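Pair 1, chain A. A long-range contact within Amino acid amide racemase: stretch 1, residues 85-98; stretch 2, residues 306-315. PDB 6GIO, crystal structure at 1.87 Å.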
# COMPACT_ATOMS: atom_id res chain seq x y z
N GLU A 85 13.34 -3.37 -15.23
CA GLU A 85 13.67 -4.79 -15.49
C GLU A 85 13.13 -5.74 -14.43
O GLU A 85 12.57 -6.77 -14.77
CB GLU A 85 15.19 -4.97 -15.62
CG GLU A 85 15.67 -6.42 -15.85
CD GLU A 85 15.20 -7.00 -17.19
OE1 GLU A 85 14.88 -6.27 -18.12
OE2 GLU A 85 15.14 -8.21 -17.31
N ALA A 86 13.31 -5.39 -13.15
CA ALA A 86 12.86 -6.23 -12.06
C ALA A 86 11.36 -6.52 -12.11
O ALA A 86 10.94 -7.67 -12.01
CB ALA A 86 13.24 -5.61 -10.72
N ALA A 87 10.56 -5.48 -12.25
CA ALA A 87 9.14 -5.60 -12.21
C ALA A 87 8.65 -6.34 -13.46
O ALA A 87 7.75 -7.17 -13.36
CB ALA A 87 8.51 -4.22 -12.15
N VAL A 88 9.22 -6.04 -14.64
CA VAL A 88 8.74 -6.73 -15.87
C VAL A 88 9.08 -8.22 -15.75
O VAL A 88 8.24 -9.07 -16.02
CB VAL A 88 9.31 -6.07 -17.14
CG1 VAL A 88 8.97 -6.89 -18.41
CG2 VAL A 88 8.74 -4.68 -17.26
N SER A 89 10.31 -8.51 -15.29
CA SER A 89 10.76 -9.90 -15.09
C SER A 89 9.95 -10.65 -14.04
O SER A 89 9.56 -11.78 -14.30
CB SER A 89 12.26 -9.98 -14.77
OG SER A 89 12.98 -9.29 -15.77
N LEU A 90 9.66 -10.03 -12.89
CA LEU A 90 8.75 -10.65 -11.88
C LEU A 90 7.37 -10.97 -12.49
O LEU A 90 6.80 -12.05 -12.24
CB LEU A 90 8.56 -9.74 -10.65
CG LEU A 90 7.57 -10.21 -9.56
CD1 LEU A 90 7.91 -11.62 -9.08
CD2 LEU A 90 7.53 -9.25 -8.36
N ALA A 91 6.83 -10.04 -13.26
CA ALA A 91 5.53 -10.29 -13.91
C ALA A 91 5.62 -11.53 -14.81
O ALA A 91 4.73 -12.35 -14.81
CB ALA A 91 5.06 -9.08 -14.70
N GLU A 92 6.71 -11.63 -15.57
CA GLU A 92 6.98 -12.80 -16.44
C GLU A 92 7.07 -14.06 -15.58
O GLU A 92 6.50 -15.10 -15.93
CB GLU A 92 8.29 -12.60 -17.24
CG GLU A 92 8.20 -11.58 -18.36
CD GLU A 92 9.56 -11.11 -18.87
OE1 GLU A 92 10.58 -11.29 -18.18
OE2 GLU A 92 9.60 -10.48 -19.94
N ASP A 93 7.79 -13.96 -14.44
CA ASP A 93 7.87 -15.09 -13.48
C ASP A 93 6.49 -15.55 -12.98
O ASP A 93 6.23 -16.77 -12.90
CB ASP A 93 8.67 -14.78 -12.22
CG ASP A 93 10.15 -14.54 -12.49
OD1 ASP A 93 10.63 -14.85 -13.59
OD2 ASP A 93 10.84 -14.00 -11.58
N LEU A 94 5.64 -14.58 -12.60
CA LEU A 94 4.31 -14.91 -12.05
C LEU A 94 3.43 -15.51 -13.12
O LEU A 94 2.63 -16.42 -12.84
CB LEU A 94 3.65 -13.69 -11.47
CG LEU A 94 4.25 -13.22 -10.12
CD1 LEU A 94 3.79 -11.81 -9.80
CD2 LEU A 94 3.87 -14.16 -9.01
N LEU A 95 3.53 -15.01 -14.34
CA LEU A 95 2.79 -15.68 -15.46
C LEU A 95 3.25 -17.10 -15.70
O LEU A 95 2.44 -18.00 -15.86
CB LEU A 95 2.88 -14.88 -16.75
CG LEU A 95 2.11 -13.57 -16.60
CD1 LEU A 95 2.26 -12.65 -17.81
CD2 LEU A 95 0.65 -13.81 -16.31
N ARG A 96 4.55 -17.33 -15.69
CA ARG A 96 5.10 -18.64 -15.87
C ARG A 96 4.69 -19.60 -14.75
O ARG A 96 4.34 -20.72 -15.03
CB ARG A 96 6.64 -18.54 -15.95
CG ARG A 96 7.39 -19.84 -16.23
CD ARG A 96 8.91 -19.64 -16.28
NE ARG A 96 9.39 -18.83 -15.15
CZ ARG A 96 9.73 -19.31 -13.95
NH1 ARG A 96 9.68 -20.61 -13.68
NH2 ARG A 96 10.13 -18.46 -13.00
N ILE A 97 4.76 -19.19 -13.47
CA ILE A 97 4.44 -20.13 -12.39
C ILE A 97 2.95 -20.31 -12.09
O ILE A 97 2.58 -21.15 -11.27
CB ILE A 97 5.20 -19.79 -11.07
CG1 ILE A 97 4.64 -18.56 -10.38
CG2 ILE A 97 6.68 -19.67 -11.34
CD1 ILE A 97 5.04 -18.45 -8.91
N THR A 98 2.09 -19.51 -12.69
CA THR A 98 0.69 -19.60 -12.36
C THR A 98 -0.00 -20.19 -13.59
O THR A 98 0.05 -19.63 -14.65
CB THR A 98 0.09 -18.23 -11.97
OG1 THR A 98 0.88 -17.62 -10.93
CG2 THR A 98 -1.35 -18.41 -11.47
N GLY A 306 10.89 -9.94 -4.63
CA GLY A 306 9.92 -10.97 -5.03
C GLY A 306 10.50 -12.00 -5.99
O GLY A 306 10.16 -13.18 -5.93
N ARG A 307 11.38 -11.55 -6.88
CA ARG A 307 12.02 -12.48 -7.81
C ARG A 307 12.88 -13.45 -7.03
O ARG A 307 12.89 -14.64 -7.33
CB ARG A 307 12.86 -11.76 -8.85
CG ARG A 307 12.05 -10.94 -9.81
CD ARG A 307 12.79 -10.77 -11.09
NE ARG A 307 12.74 -12.00 -11.86
CZ ARG A 307 13.70 -12.43 -12.68
NH1 ARG A 307 14.83 -11.73 -12.85
NH2 ARG A 307 13.53 -13.56 -13.33
N ALA A 308 13.59 -12.93 -6.02
CA ALA A 308 14.44 -13.76 -5.17
C ALA A 308 13.59 -14.75 -4.39
O ALA A 308 13.96 -15.91 -4.22
CB ALA A 308 15.27 -12.90 -4.21
N VAL A 309 12.43 -14.32 -3.92
CA VAL A 309 11.55 -15.25 -3.21
C VAL A 309 11.11 -16.42 -4.12
O VAL A 309 11.29 -17.60 -3.80
CB VAL A 309 10.33 -14.52 -2.61
CG1 VAL A 309 9.27 -15.50 -2.18
CG2 VAL A 309 10.76 -13.66 -1.40
N LEU A 310 10.53 -16.09 -5.26
CA LEU A 310 10.07 -17.11 -6.20
C LEU A 310 11.22 -17.99 -6.64
O LEU A 310 11.08 -19.20 -6.73
CB LEU A 310 9.43 -16.47 -7.42
CG LEU A 310 8.18 -15.62 -7.22
CD1 LEU A 310 7.56 -15.35 -8.58
CD2 LEU A 310 7.17 -16.31 -6.32
N ASN A 311 12.39 -17.39 -6.90
CA ASN A 311 13.50 -18.20 -7.43
C ASN A 311 13.96 -19.23 -6.38
O ASN A 311 14.14 -20.40 -6.70
CB ASN A 311 14.65 -17.30 -7.89
CG ASN A 311 15.79 -18.09 -8.52
OD1 ASN A 311 15.66 -18.67 -9.59
ND2 ASN A 311 16.90 -18.12 -7.83
N THR A 312 14.11 -18.79 -5.13
CA THR A 312 14.49 -19.66 -4.03
C THR A 312 13.51 -20.79 -3.79
O THR A 312 13.89 -21.95 -3.58
CB THR A 312 14.61 -18.84 -2.75
OG1 THR A 312 15.54 -17.79 -2.98
CG2 THR A 312 15.05 -19.66 -1.62
N ILE A 313 12.22 -20.46 -3.83
CA ILE A 313 11.17 -21.45 -3.65
C ILE A 313 11.19 -22.52 -4.75
O ILE A 313 11.00 -23.70 -4.46
CB ILE A 313 9.76 -20.76 -3.55
CG1 ILE A 313 9.59 -20.07 -2.18
CG2 ILE A 313 8.61 -21.75 -3.71
CD1 ILE A 313 8.52 -19.01 -2.23
N GLU A 314 11.38 -22.13 -6.01
CA GLU A 314 11.49 -23.12 -7.09
C GLU A 314 12.81 -23.90 -6.97
O GLU A 314 12.80 -25.12 -7.06
CB GLU A 314 11.48 -22.49 -8.49
CG GLU A 314 10.21 -21.74 -8.87
CD GLU A 314 10.35 -20.99 -10.21
OE1 GLU A 314 10.24 -21.66 -11.27
OE2 GLU A 314 10.55 -19.74 -10.21
N ARG A 315 13.93 -23.21 -6.77
CA ARG A 315 15.25 -23.85 -6.82
C ARG A 315 15.46 -24.82 -5.66
O ARG A 315 15.94 -25.94 -5.86
CB ARG A 315 16.38 -22.81 -6.84
CG ARG A 315 16.67 -22.24 -8.23
CD ARG A 315 17.77 -21.18 -8.22
NE ARG A 315 19.11 -21.72 -7.94
CZ ARG A 315 19.87 -22.40 -8.82
NH1 ARG A 315 19.44 -22.65 -10.06
NH2 ARG A 315 21.06 -22.84 -8.44
O HOH W 1 12.33 -15.38 -9.88

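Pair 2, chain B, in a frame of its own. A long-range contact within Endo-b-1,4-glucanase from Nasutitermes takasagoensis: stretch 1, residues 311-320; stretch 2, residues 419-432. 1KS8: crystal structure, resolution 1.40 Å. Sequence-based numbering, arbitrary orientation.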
# COMPACT_ATOMS: atom_id res chain seq x y z
N ALA B 311 -10.57 3.86 8.11
CA ALA B 311 -10.33 5.15 8.75
C ALA B 311 -9.95 6.19 7.70
O ALA B 311 -10.40 7.33 7.75
CB ALA B 311 -9.23 5.03 9.81
N PHE B 312 -9.11 5.79 6.74
CA PHE B 312 -8.71 6.74 5.71
C PHE B 312 -9.89 7.14 4.83
O PHE B 312 -10.01 8.31 4.45
CB PHE B 312 -7.59 6.19 4.83
CG PHE B 312 -7.02 7.21 3.90
CD1 PHE B 312 -6.41 8.36 4.40
CD2 PHE B 312 -7.14 7.06 2.52
CE1 PHE B 312 -5.94 9.35 3.55
CE2 PHE B 312 -6.67 8.05 1.66
CZ PHE B 312 -6.07 9.20 2.17
N ILE B 313 -10.75 6.19 4.49
CA ILE B 313 -11.92 6.51 3.68
C ILE B 313 -12.78 7.51 4.45
O ILE B 313 -13.33 8.44 3.86
CB ILE B 313 -12.75 5.24 3.35
CG1 ILE B 313 -12.00 4.39 2.32
CG2 ILE B 313 -14.13 5.62 2.82
CD1 ILE B 313 -11.77 5.08 0.98
N MET B 314 -12.88 7.33 5.76
CA MET B 314 -13.67 8.23 6.59
C MET B 314 -13.07 9.63 6.59
O MET B 314 -13.79 10.63 6.54
CB MET B 314 -13.76 7.70 8.02
CG MET B 314 -14.63 6.47 8.16
SD MET B 314 -14.75 5.93 9.87
CE MET B 314 -15.34 4.26 9.64
N LEU B 315 -11.74 9.71 6.67
CA LEU B 315 -11.06 11.00 6.67
C LEU B 315 -11.25 11.69 5.32
O LEU B 315 -11.40 12.92 5.26
CB LEU B 315 -9.58 10.80 7.00
CG LEU B 315 -9.35 10.42 8.47
CD1 LEU B 315 -7.98 9.79 8.65
CD2 LEU B 315 -9.51 11.65 9.33
N GLU B 316 -11.25 10.92 4.24
CA GLU B 316 -11.44 11.48 2.91
C GLU B 316 -12.89 11.96 2.77
O GLU B 316 -13.16 12.98 2.15
CB GLU B 316 -11.13 10.44 1.84
CG GLU B 316 -9.64 10.27 1.57
CD GLU B 316 -9.07 11.39 0.72
OE1 GLU B 316 -7.84 11.60 0.76
OE2 GLU B 316 -9.85 12.05 0.01
N ALA B 317 -13.81 11.20 3.36
CA ALA B 317 -15.23 11.55 3.31
C ALA B 317 -15.47 12.86 4.07
O ALA B 317 -16.25 13.70 3.64
CB ALA B 317 -16.06 10.44 3.91
N ALA B 318 -14.79 13.01 5.21
CA ALA B 318 -14.93 14.22 6.01
C ALA B 318 -14.53 15.45 5.21
O ALA B 318 -15.11 16.52 5.37
CB ALA B 318 -14.08 14.11 7.28
N GLU B 319 -13.53 15.29 4.34
CA GLU B 319 -13.07 16.40 3.51
C GLU B 319 -14.14 16.84 2.52
O GLU B 319 -14.13 17.97 2.05
CB GLU B 319 -11.79 16.01 2.76
CG GLU B 319 -10.60 15.80 3.68
CD GLU B 319 -10.21 17.07 4.42
OE1 GLU B 319 -9.74 16.97 5.57
OE2 GLU B 319 -10.36 18.17 3.85
N LEU B 320 -15.07 15.93 2.21
CA LEU B 320 -16.16 16.23 1.28
C LEU B 320 -17.25 17.01 2.01
O LEU B 320 -18.20 17.50 1.40
CB LEU B 320 -16.77 14.94 0.73
CG LEU B 320 -15.92 14.04 -0.17
CD1 LEU B 320 -16.67 12.75 -0.46
CD2 LEU B 320 -15.58 14.77 -1.46
N ALA B 419 -0.09 1.41 4.10
CA ALA B 419 -0.50 2.50 3.21
C ALA B 419 -1.64 3.36 3.72
O ALA B 419 -1.47 4.56 3.93
CB ALA B 419 -0.83 1.94 1.82
N GLY B 420 -2.82 2.76 3.91
CA GLY B 420 -3.95 3.52 4.41
C GLY B 420 -3.63 4.12 5.76
O GLY B 420 -3.95 5.27 6.05
N PHE B 421 -2.97 3.31 6.59
CA PHE B 421 -2.53 3.69 7.93
C PHE B 421 -1.68 4.96 7.89
O PHE B 421 -1.96 5.93 8.59
CB PHE B 421 -1.74 2.52 8.52
CG PHE B 421 -1.11 2.80 9.86
CD1 PHE B 421 -1.90 3.02 10.99
CD2 PHE B 421 0.27 2.78 10.00
CE1 PHE B 421 -1.31 3.21 12.24
CE2 PHE B 421 0.87 2.97 11.25
CZ PHE B 421 0.07 3.18 12.37
N GLN B 422 -0.65 4.96 7.06
CA GLN B 422 0.23 6.12 6.96
C GLN B 422 -0.50 7.36 6.46
O GLN B 422 -0.30 8.46 6.98
CB GLN B 422 1.43 5.82 6.06
CG GLN B 422 2.47 6.94 6.09
CD GLN B 422 3.75 6.57 5.39
OE1 GLN B 422 4.40 5.58 5.73
NE2 GLN B 422 4.14 7.37 4.40
N SER B 423 -1.35 7.19 5.45
CA SER B 423 -2.09 8.33 4.92
C SER B 423 -3.07 8.87 5.96
O SER B 423 -3.29 10.08 6.03
CB SER B 423 -2.82 7.93 3.64
OG SER B 423 -1.86 7.67 2.62
N ALA B 424 -3.63 7.99 6.79
CA ALA B 424 -4.55 8.41 7.84
C ALA B 424 -3.79 9.21 8.89
O ALA B 424 -4.30 10.19 9.44
CB ALA B 424 -5.22 7.19 8.48
N LEU B 425 -2.56 8.80 9.17
CA LEU B 425 -1.74 9.51 10.15
C LEU B 425 -1.46 10.92 9.64
O LEU B 425 -1.52 11.88 10.41
CB LEU B 425 -0.42 8.76 10.38
CG LEU B 425 -0.54 7.47 11.19
CD1 LEU B 425 0.74 6.66 11.06
CD2 LEU B 425 -0.82 7.81 12.65
N ALA B 426 -1.15 11.04 8.36
CA ALA B 426 -0.88 12.35 7.77
C ALA B 426 -2.11 13.24 7.92
O ALA B 426 -2.00 14.43 8.20
CB ALA B 426 -0.51 12.20 6.30
N ALA B 427 -3.29 12.65 7.72
CA ALA B 427 -4.54 13.39 7.84
C ALA B 427 -4.75 13.86 9.28
O ALA B 427 -5.13 15.00 9.52
CB ALA B 427 -5.71 12.52 7.39
N LEU B 428 -4.50 12.97 10.24
CA LEU B 428 -4.68 13.34 11.64
C LEU B 428 -3.74 14.48 12.02
O LEU B 428 -4.13 15.38 12.76
CB LEU B 428 -4.43 12.12 12.54
CG LEU B 428 -5.49 11.02 12.40
CD1 LEU B 428 -5.10 9.81 13.23
CD2 LEU B 428 -6.86 11.55 12.83
N VAL B 429 -2.52 14.45 11.51
CA VAL B 429 -1.56 15.51 11.80
C VAL B 429 -2.04 16.81 11.15
O VAL B 429 -1.98 17.88 11.77
CB VAL B 429 -0.15 15.19 11.26
CG1 VAL B 429 0.77 16.39 11.45
CG2 VAL B 429 0.41 13.97 11.98
N ALA B 430 -2.54 16.72 9.92
CA ALA B 430 -3.02 17.90 9.20
C ALA B 430 -4.20 18.55 9.92
O ALA B 430 -4.38 19.77 9.85
CB ALA B 430 -3.43 17.51 7.79
N LEU B 431 -4.99 17.73 10.61
CA LEU B 431 -6.15 18.22 11.35
C LEU B 431 -5.79 18.75 12.73
O LEU B 431 -6.66 19.24 13.46
CB LEU B 431 -7.18 17.09 11.47
CG LEU B 431 -7.79 16.61 10.15
CD1 LEU B 431 -8.54 15.30 10.37
CD2 LEU B 431 -8.72 17.67 9.58
N GLY B 432 -4.52 18.64 13.10
CA GLY B 432 -4.07 19.13 14.40
C GLY B 432 -4.37 18.21 15.57
O GLY B 432 -4.35 18.65 16.73

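Pair 1 ties its two helices together with charge, whereas pair 2 has no hydrogen bond across the contact and packs almost wholly through apolar side chains. The backbones nevertheless superpose to 0.4 Å over 14 central residues. In each, two helices run in roughly the same direction, crossing at 35° with axes 9.9 Å apart at closest approach in pair 1, and at 39° and 9.0 Å in pair 2.

The nearest CA atoms belong to matched positions: L90(A) and R307(A), 5.5 Å apart, coincide with F312(B) and A424(B), 5.0 Å apart. R307(A) covers its neighbours with a long side chain that leaves its CA sideways and then bends back to sit among A86(A), S89(A), L90(A) and D93(A). Its NE donates to D93(A) OD2 at 2.8 Å and its NH2 to D93(A) OD1 at 3.2 Å, a two-pronged salt bridge, while S89(A) CB lies over one guanidinium face, 3.5 Å from R307(A) CZ. Water 1 adds a bridge, donating to D93(A) OD2 (2.6 Å) and to the backbone R307(A) O (2.7 Å). At the equivalent of R307(A), A424(B) offers just a methyl group, and the equivalent of D93(A) is L315(B), whose CD1 rests 3.8 Å from A424(B) CB.

The bulky apolar residue also changes sides. In pair 1 it is L310(A), set among L90(A), D93(A), L94(A) and I97(A), with its CD1 3.8 Å from L90(A) CD1 and its CD2 4.0 Å from I97(A) CD1. Its counterpart A427(B) is small, and L315(B) reaches across from the other helix instead, placing CD1 3.8 Å from A427(B) CB and CD2 3.9 Å from L431(B) CD1.

At the L90(A)/F312(B) position, both side chains adopt chi1 t. L90(A) CD1 approaches the backbone C of G306(A) at 4.0 Å, and an ideal CB on that glycine would fall a tight 3.1 Å from L90(A) CD2. S423(B), which matches G306(A), does carry a CB, and the flat ring of F312(B) receives it over one face in a CH-pi contact, 3.8 Å from CB to the ring centroid.

Toward the C-terminal ends, E314(A) and L431(B) match closely, their side-chain centres 0.3 Å apart, but their chemistry diverges. E314(A) takes R96(A) in a second two-pronged salt bridge, NH1 to OE1 at 2.7 Å and NH2 to OE2 at 3.1 Å; A318(B), at the R96(A) position, makes no contact, and L431(B) packs on L315(B).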